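PDB 5XNS: segregation and condensation protein A from Pyrococcus furiosus, which probably acts as the kleisin partner of SMC in chromosome segregation and condensation, its C-terminal domain probably docking on SMC. Local coordinates for residues Lys11-Ile16 against Thr22-Trp27; Val54-Glu59 against Gly63-Val68. One frame throughout, in Å; residues are numbered along the deposited sequence.

Contact 1. Residues Lys11-Ile16 against Thr22-Trp27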
ATOM      1  N   LYS B  11      29.803  24.840   1.082  1.00 34.72           N
ATOM      2  CA  LYS B  11      31.062  25.562   1.290  1.00 37.84           C
ATOM      3  C   LYS B  11      32.030  24.741   2.134  1.00 33.93           C
ATOM      4  O   LYS B  11      33.241  24.723   1.875  1.00 34.08           O
ATOM      5  CB  LYS B  11      30.807  26.922   1.953  1.00 34.79           C
ATOM      6  CG  LYS B  11      29.907  27.890   1.173  1.00 41.80           C
ATOM      7  CD  LYS B  11      30.157  29.344   1.610  1.00 47.62           C
ATOM      8  CE  LYS B  11      28.909  30.229   1.496  1.00 52.69           C
ATOM      9  NZ  LYS B  11      27.996  30.113   2.689  1.00 47.73           N
ATOM     10  N   VAL B  12      31.505  24.041   3.142  1.00 31.15           N
ATOM     11  CA  VAL B  12      32.331  23.151   3.950  1.00 30.53           C
ATOM     12  C   VAL B  12      32.948  22.059   3.083  1.00 32.01           C
ATOM     13  O   VAL B  12      34.150  21.769   3.178  1.00 31.82           O
ATOM     14  CB  VAL B  12      31.494  22.557   5.093  1.00 32.98           C
ATOM     15  CG1 VAL B  12      32.208  21.353   5.697  1.00 27.32           C
ATOM     16  CG2 VAL B  12      31.207  23.636   6.133  1.00 31.78           C
ATOM     17  N   VAL B  13      32.128  21.430   2.233  1.00 31.36           N
ATOM     18  CA  VAL B  13      32.612  20.369   1.347  1.00 31.42           C
ATOM     19  C   VAL B  13      33.710  20.894   0.423  1.00 32.04           C
ATOM     20  O   VAL B  13      34.765  20.268   0.262  1.00 31.96           O
ATOM     21  CB  VAL B  13      31.444  19.770   0.544  1.00 26.19           C
ATOM     22  CG1 VAL B  13      31.978  18.883  -0.595  1.00 30.00           C
ATOM     23  CG2 VAL B  13      30.533  18.950   1.473  1.00 28.86           C
ATOM     24  N   LYS B  14      33.472  22.053  -0.190  1.00 30.76           N
ATOM     25  CA  LYS B  14      34.433  22.649  -1.114  1.00 37.64           C
ATOM     26  C   LYS B  14      35.741  23.016  -0.408  1.00 40.61           C
ATOM     27  O   LYS B  14      36.834  22.706  -0.902  1.00 37.41           O
ATOM     28  CB  LYS B  14      33.793  23.873  -1.775  1.00 39.65           C
ATOM     29  CG  LYS B  14      34.653  24.608  -2.805  1.00 51.10           C
ATOM     30  CD  LYS B  14      33.883  25.795  -3.387  1.00 54.20           C
ATOM     31  CE  LYS B  14      34.756  26.664  -4.289  1.00 60.25           C
ATOM     32  NZ  LYS B  14      34.042  27.892  -4.749  1.00 55.81           N
ATOM     33  N   LYS B  15      35.649  23.657   0.764  1.00 39.85           N
ATOM     34  CA  LYS B  15      36.856  24.049   1.488  1.00 39.35           C
ATOM     35  C   LYS B  15      37.688  22.828   1.869  1.00 41.95           C
ATOM     36  O   LYS B  15      38.914  22.815   1.695  1.00 41.69           O
ATOM     37  CB  LYS B  15      36.490  24.859   2.733  1.00 39.01           C
ATOM     38  CG  LYS B  15      37.681  25.567   3.370  1.00 44.86           C
ATOM     39  CD  LYS B  15      38.247  26.653   2.438  1.00 52.43           C
ATOM     40  CE  LYS B  15      39.591  27.196   2.935  1.00 50.17           C
ATOM     41  NZ  LYS B  15      39.566  27.528   4.390  1.00 58.33           N
ATOM     42  N   ILE B  16      37.036  21.784   2.386  1.00 36.04           N
ATOM     43  CA  ILE B  16      37.774  20.587   2.777  1.00 34.12           C
ATOM     44  C   ILE B  16      38.398  19.929   1.556  1.00 40.59           C
ATOM     45  O   ILE B  16      39.532  19.433   1.610  1.00 41.30           O
ATOM     46  CB  ILE B  16      36.863  19.608   3.535  1.00 32.63           C
ATOM     47  CG1 ILE B  16      36.433  20.198   4.877  1.00 34.64           C
ATOM     48  CG2 ILE B  16      37.574  18.261   3.741  1.00 34.91           C
ATOM     49  CD1 ILE B  16      35.419  19.338   5.599  1.00 29.13           C
ATOM     50  N   THR B  22      40.910  14.741  -1.995  1.00 41.38           N
ATOM     51  CA  THR B  22      40.412  13.371  -1.992  1.00 41.57           C
ATOM     52  C   THR B  22      38.942  13.331  -1.572  1.00 43.96           C
ATOM     53  O   THR B  22      38.463  14.254  -0.900  1.00 38.10           O
ATOM     54  CB  THR B  22      41.255  12.499  -1.052  1.00 41.85           C
ATOM     55  OG1 THR B  22      41.204  13.036   0.273  1.00 43.66           O
ATOM     56  CG2 THR B  22      42.717  12.471  -1.530  1.00 42.22           C
ATOM     57  N   PRO B  23      38.194  12.291  -1.965  1.00 41.54           N
ATOM     58  CA  PRO B  23      36.763  12.250  -1.622  1.00 39.22           C
ATOM     59  C   PRO B  23      36.545  12.290  -0.114  1.00 37.50           C
ATOM     60  O   PRO B  23      37.307  11.706   0.662  1.00 39.78           O
ATOM     61  CB  PRO B  23      36.285  10.922  -2.227  1.00 36.63           C
ATOM     62  CG  PRO B  23      37.291  10.600  -3.302  1.00 34.51           C
ATOM     63  CD  PRO B  23      38.596  11.122  -2.772  1.00 39.43           C
ATOM     64  N   ILE B  24      35.487  12.990   0.297  1.00 34.06           N
ATOM     65  CA  ILE B  24      35.165  13.177   1.709  1.00 30.54           C
ATOM     66  C   ILE B  24      34.181  12.098   2.150  1.00 28.98           C
ATOM     67  O   ILE B  24      33.135  11.903   1.517  1.00 30.31           O
ATOM     68  CB  ILE B  24      34.591  14.586   1.942  1.00 34.07           C
ATOM     69  CG1 ILE B  24      35.647  15.634   1.586  1.00 30.75           C
ATOM     70  CG2 ILE B  24      34.103  14.753   3.388  1.00 26.88           C
ATOM     71  CD1 ILE B  24      35.081  16.980   1.310  1.00 32.48           C
ATOM     72  N   LYS B  25      34.513  11.388   3.235  1.00 27.18           N
ATOM     73  CA  LYS B  25      33.589  10.410   3.810  1.00 30.63           C
ATOM     74  C   LYS B  25      32.324  11.090   4.338  1.00 31.50           C
ATOM     75  O   LYS B  25      32.399  12.071   5.085  1.00 31.51           O
ATOM     76  CB  LYS B  25      34.257   9.643   4.957  1.00 32.53           C
ATOM     77  CG  LYS B  25      35.458   8.785   4.581  1.00 42.57           C
ATOM     78  CD  LYS B  25      36.029   8.072   5.818  1.00 42.80           C
ATOM     79  CE  LYS B  25      37.228   7.203   5.445  1.00 53.93           C
ATOM     80  NZ  LYS B  25      37.729   6.383   6.589  1.00 57.35           N
ATOM     81  N   PHE B  26      31.161  10.545   3.970  1.00 33.83           N
ATOM     82  CA  PHE B  26      29.896  11.016   4.532  1.00 30.37           C
ATOM     83  C   PHE B  26      29.968  11.098   6.051  1.00 31.34           C
ATOM     84  O   PHE B  26      29.562  12.105   6.642  1.00 28.71           O
ATOM     85  CB  PHE B  26      28.734  10.107   4.098  1.00 28.39           C
ATOM     86  CG  PHE B  26      27.421  10.412   4.797  1.00 25.78           C
ATOM     87  CD1 PHE B  26      26.790  11.632   4.616  1.00 27.50           C
ATOM     88  CD2 PHE B  26      26.827   9.475   5.635  1.00 31.41           C
ATOM     89  CE1 PHE B  26      25.574  11.920   5.246  1.00 28.73           C
ATOM     90  CE2 PHE B  26      25.607   9.753   6.292  1.00 26.18           C
ATOM     91  CZ  PHE B  26      24.982  10.981   6.092  1.00 28.29           C
ATOM     92  N   TRP B  27      30.490  10.047   6.706  1.00 28.16           N
ATOM     93  CA  TRP B  27      30.509  10.034   8.168  1.00 32.15           C
ATOM     94  C   TRP B  27      31.196  11.271   8.730  1.00 32.55           C
ATOM     95  O   TRP B  27      30.788  11.797   9.771  1.00 35.63           O
ATOM     96  CB  TRP B  27      31.208   8.783   8.710  1.00 37.41           C
ATOM     97  CG  TRP B  27      30.664   7.463   8.245  1.00 39.17           C
ATOM     98  CD1 TRP B  27      31.394   6.395   7.787  1.00 39.19           C
ATOM     99  CD2 TRP B  27      29.291   7.057   8.202  1.00 37.31           C
ATOM    100  NE1 TRP B  27      30.557   5.358   7.457  1.00 40.54           N
ATOM    101  CE2 TRP B  27      29.261   5.735   7.700  1.00 38.72           C
ATOM    102  CE3 TRP B  27      28.082   7.678   8.535  1.00 35.03           C
ATOM    103  CZ2 TRP B  27      28.065   5.027   7.518  1.00 39.78           C
ATOM    104  CZ3 TRP B  27      26.904   6.979   8.345  1.00 33.34           C
ATOM    105  CH2 TRP B  27      26.902   5.665   7.845  1.00 31.88           C
TER

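Contact 2. Residues Val54-Glu59 against Gly63-Val68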
ATOM      1  N   VAL B  54      27.599  18.609  -6.140  1.00 33.09           N
ATOM      2  CA  VAL B  54      28.457  17.556  -5.616  1.00 32.55           C
ATOM      3  C   VAL B  54      28.097  16.254  -6.315  1.00 34.44           C
ATOM      4  O   VAL B  54      27.025  16.109  -6.903  1.00 33.04           O
ATOM      5  CB  VAL B  54      28.343  17.366  -4.085  1.00 31.37           C
ATOM      6  CG1 VAL B  54      28.506  18.692  -3.362  1.00 35.29           C
ATOM      7  CG2 VAL B  54      27.012  16.686  -3.731  1.00 27.38           C
ATOM      8  N   GLU B  55      29.009  15.296  -6.221  1.00 32.57           N
ATOM      9  CA  GLU B  55      28.781  13.925  -6.644  1.00 36.31           C
ATOM     10  C   GLU B  55      28.874  13.013  -5.427  1.00 35.18           C
ATOM     11  O   GLU B  55      29.815  13.127  -4.636  1.00 35.49           O
ATOM     12  CB  GLU B  55      29.802  13.529  -7.696  1.00 38.20           C
ATOM     13  CG  GLU B  55      30.077  12.059  -7.794  1.00 46.48           C
ATOM     14  CD  GLU B  55      30.519  11.672  -9.200  1.00 60.49           C
ATOM     15  OE1 GLU B  55      30.290  10.501  -9.595  1.00 62.84           O
ATOM     16  OE2 GLU B  55      31.061  12.562  -9.910  1.00 62.53           O
ATOM     17  N   ILE B  56      27.892  12.133  -5.262  1.00 30.30           N
ATOM     18  CA  ILE B  56      27.893  11.151  -4.183  1.00 33.27           C
ATOM     19  C   ILE B  56      28.331   9.815  -4.757  1.00 29.92           C
ATOM     20  O   ILE B  56      27.793   9.357  -5.770  1.00 35.40           O
ATOM     21  CB  ILE B  56      26.510  11.044  -3.519  1.00 35.03           C
ATOM     22  CG1 ILE B  56      26.073  12.401  -2.965  1.00 33.43           C
ATOM     23  CG2 ILE B  56      26.539   9.992  -2.415  1.00 31.84           C
ATOM     24  CD1 ILE B  56      24.633  12.448  -2.525  1.00 30.56           C
ATOM     25  N   ILE B  57      29.301   9.189  -4.113  1.00 31.69           N
ATOM     26  CA  ILE B  57      29.906   7.960  -4.604  1.00 32.53           C
ATOM     27  C   ILE B  57      29.633   6.852  -3.606  1.00 30.68           C
ATOM     28  O   ILE B  57      29.911   7.004  -2.409  1.00 31.52           O
ATOM     29  CB  ILE B  57      31.419   8.138  -4.820  1.00 39.64           C
ATOM     30  CG1 ILE B  57      31.668   9.029  -6.035  1.00 33.24           C
ATOM     31  CG2 ILE B  57      32.115   6.780  -4.925  1.00 34.25           C
ATOM     32  CD1 ILE B  57      33.123   9.379  -6.217  1.00 48.54           C
ATOM     33  N   GLN B  58      29.087   5.742  -4.096  1.00 31.80           N
ATOM     34  CA  GLN B  58      28.852   4.565  -3.270  1.00 31.71           C
ATOM     35  C   GLN B  58      29.058   3.351  -4.154  1.00 34.58           C
ATOM     36  O   GLN B  58      28.388   3.220  -5.180  1.00 35.64           O
ATOM     37  CB  GLN B  58      27.442   4.567  -2.664  1.00 26.31           C
ATOM     38  CG  GLN B  58      27.170   3.374  -1.762  1.00 30.87           C
ATOM     39  CD  GLN B  58      25.793   3.420  -1.104  1.00 32.04           C
ATOM     40  OE1 GLN B  58      24.770   3.558  -1.780  1.00 32.04           O
ATOM     41  NE2 GLN B  58      25.765   3.307   0.223  1.00 27.93           N
ATOM     42  N   GLU B  59      29.981   2.474  -3.765  1.00 39.40           N
ATOM     43  CA  GLU B  59      30.286   1.307  -4.590  1.00 44.27           C
ATOM     44  C   GLU B  59      29.259   0.198  -4.398  1.00 42.81           C
ATOM     45  O   GLU B  59      28.740  -0.350  -5.376  1.00 48.53           O
ATOM     46  CB  GLU B  59      31.692   0.789  -4.275  1.00 41.49           C
ATOM     47  CG  GLU B  59      32.790   1.832  -4.430  1.00 43.71           C
ATOM     48  CD  GLU B  59      32.807   2.490  -5.809  1.00 55.47           C
ATOM     49  OE1 GLU B  59      32.522   1.799  -6.813  1.00 56.32           O
ATOM     50  OE2 GLU B  59      33.114   3.701  -5.892  1.00 58.42           O
ATOM     51  N   GLY B  63      27.091   0.669   1.569  1.00 34.23           N
ATOM     52  CA  GLY B  63      28.518   0.770   1.769  1.00 31.62           C
ATOM     53  C   GLY B  63      28.926   2.197   2.035  1.00 32.52           C
ATOM     54  O   GLY B  63      28.112   3.123   2.021  1.00 29.05           O
ATOM     55  N   GLU B  64      30.220   2.367   2.293  1.00 33.55           N
ATOM     56  CA  GLU B  64      30.759   3.691   2.552  1.00 34.53           C
ATOM     57  C   GLU B  64      30.332   4.673   1.468  1.00 31.06           C
ATOM     58  O   GLU B  64      30.395   4.371   0.276  1.00 31.88           O
ATOM     59  CB  GLU B  64      32.288   3.632   2.647  1.00 38.32           C
ATOM     60  CG  GLU B  64      32.918   5.001   2.878  1.00 47.80           C
ATOM     61  CD  GLU B  64      34.056   4.977   3.884  1.00 55.06           C
ATOM     62  OE1 GLU B  64      35.200   4.631   3.496  1.00 53.55           O
ATOM     63  OE2 GLU B  64      33.787   5.291   5.070  1.00 52.79           O
ATOM     64  N   ILE B  65      29.895   5.851   1.899  1.00 29.33           N
ATOM     65  CA  ILE B  65      29.481   6.934   1.023  1.00 27.25           C
ATOM     66  C   ILE B  65      30.555   8.020   1.048  1.00 32.14           C
ATOM     67  O   ILE B  65      31.015   8.417   2.125  1.00 29.44           O
ATOM     68  CB  ILE B  65      28.122   7.493   1.474  1.00 29.74           C
ATOM     69  CG1 ILE B  65      27.080   6.370   1.497  1.00 27.88           C
ATOM     70  CG2 ILE B  65      27.701   8.651   0.583  1.00 27.61           C
ATOM     71  CD1 ILE B  65      25.764   6.752   2.192  1.00 26.55           C
ATOM     72  N   LEU B  66      30.947   8.502  -0.133  1.00 28.19           N
ATOM     73  CA  LEU B  66      31.923   9.575  -0.287  1.00 31.83           C
ATOM     74  C   LEU B  66      31.319  10.722  -1.084  1.00 28.14           C
ATOM     75  O   LEU B  66      30.386  10.538  -1.867  1.00 31.41           O
ATOM     76  CB  LEU B  66      33.190   9.100  -0.999  1.00 31.99           C
ATOM     77  CG  LEU B  66      33.815   7.824  -0.462  1.00 36.50           C
ATOM     78  CD1 LEU B  66      34.767   7.287  -1.504  1.00 35.15           C
ATOM     79  CD2 LEU B  66      34.535   8.098   0.860  1.00 35.54           C
ATOM     80  N   VAL B  67      31.890  11.909  -0.904  1.00 27.97           N
ATOM     81  CA  VAL B  67      31.380  13.133  -1.506  1.00 27.07           C
ATOM     82  C   VAL B  67      32.515  13.855  -2.216  1.00 32.52           C
ATOM     83  O   VAL B  67      33.595  14.045  -1.641  1.00 31.96           O
ATOM     84  CB  VAL B  67      30.751  14.065  -0.454  1.00 26.02           C
ATOM     85  CG1 VAL B  67      30.122  15.286  -1.136  1.00 26.65           C
ATOM     86  CG2 VAL B  67      29.728  13.298   0.392  1.00 26.99           C
ATOM     87  N   VAL B  68      32.257  14.293  -3.442  1.00 27.99           N
ATOM     88  CA  VAL B  68      33.211  15.117  -4.170  1.00 33.06           C
ATOM     89  C   VAL B  68      32.467  16.330  -4.706  1.00 34.66           C
ATOM     90  O   VAL B  68      31.396  16.173  -5.309  1.00 35.85           O
ATOM     91  CB  VAL B  68      33.886  14.324  -5.299  1.00 35.92           C
ATOM     92  CG1 VAL B  68      34.796  15.232  -6.115  1.00 35.76           C
ATOM     93  CG2 VAL B  68      34.665  13.165  -4.719  1.00 35.05           C
TER

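Contact 1. Residues Lys11-Ile16 against Thr22-Trp27
Ile24 meets Val13 and Ile16 in a small apolar contact that joins helix 3-20 to the short strand 24-25, outermost in this chain's sheet, in what reads as a winged-helix domain. The nearest CA atoms, those of Val13 and Ile24, are 7.6 Å apart; side chains bridge the gap, and no hydrogen bond crosses. Of the 132 Å² buried in all, Ile24 accounts for 78 Å². Its CG1 stands anti to the carbonyl carbon (chi1 -63°) and the chain continues nearly extended to CD1 (chi2 160°), which carries the methyl to the helix. Ile16 meets this chain at roughly a right angle, its CG2 also 3.9 Å from Ile24 CG1. Val13 offers a looser surface, its CG1 lying 4.1 Å from Ile24 CD1. Both Val13 and Ile24 also touch Leu29, and Val13 reaches Pro69 on strand 65-69, so two of the three side chains continue into the buried core, whereas Ile16 is partly exposed at the margin. The methyl Ile24 CD1 thus sits against Val13 and Ile16, three residues apart on the helix, 3.7 Å from Ile16 CG2 and 3.5 Å from the backbone oxygen Val13 O.

Contact 2. Residues Val54-Glu59 against Gly63-Val68
Glu55 pairs with Val68, and Ile57 with Leu66, in the antiparallel beta hairpin that forms the wing of a probable winged-helix domain. The axes of these short strands approach to 4.7 Å, their N-to-C directions 156° apart. Glu55 N bonds to Val68 O at 2.7 Å and Val68 N to Glu55 O at 3.0 Å; Ile57 and Leu66 exchange the same two bonds, and Ile56 and Val67 form the non-hydrogen-bonded pair between them. Side chains therefore alternate. Ile56, Val67 and Ile65 lie on the buried face, where Ile56 packs on Leu46 and Val67 on Leu45 of helix 35-50, while Glu55, Ile57, Leu66 and Val68 share the more open face. On the buried face Ile56 and Ile65 lie side by side, pointing the same way. Both place CG2 anti to the backbone N, which brings the two methyls to 3.5 Å (Ile56 CG2 to Ile65 CG2), tighter than usual van der Waals contact. Val54 fits its CB 4.0 Å from Val67 CG1. The open face is looser, Ile57 CD1 lying 4.4 Å from Val68 CG2. Gln58 closes the turn end: with CG anti to the backbone N (chi1 -178°) and the chain extended beyond it (chi2 177°), the amide is carried alongside Ile65 toward Gly63, NE2 lying 3.6 Å from Ile65 CG1. NE2 donates to Gly63 O and also to the backbone of the other protein's chain, and Ile56 O accepts a bond from a basic side chain there. With an alanine here, Gly63 O and the backbone of the other protein's chain would probably lose the donor they share. The Gly63 bond is nearly straight at the hydrogen and lies in the Gln58 amide plane, though NE2 stands tilted from the carbonyl plane, 3.0 Å from Gly63 O.

Contact 1 closes before contact 2 opens along the chain, with helix 35-50 in the interval, and their centres lie about 10 Å apart. They meet through one antiparallel sheet in which strand 65-69 runs between 24-25 and 54-58. Probable backbone hydrogen bonds join them, Ile24 O to Val67 N at 2.7 Å and Phe26 N to Ile65 O at 2.8 Å, and Pro23 packs on Val68. Contact 1 thus ties helix 3-20 to the outer strand 24-25, while contact 2 builds the hairpin. The other protein packs against Phe26 and Trp27 as well as Ile56, Gln58 and Ile65, residues of both contacts, consistent with a docking role for this small C-terminal domain.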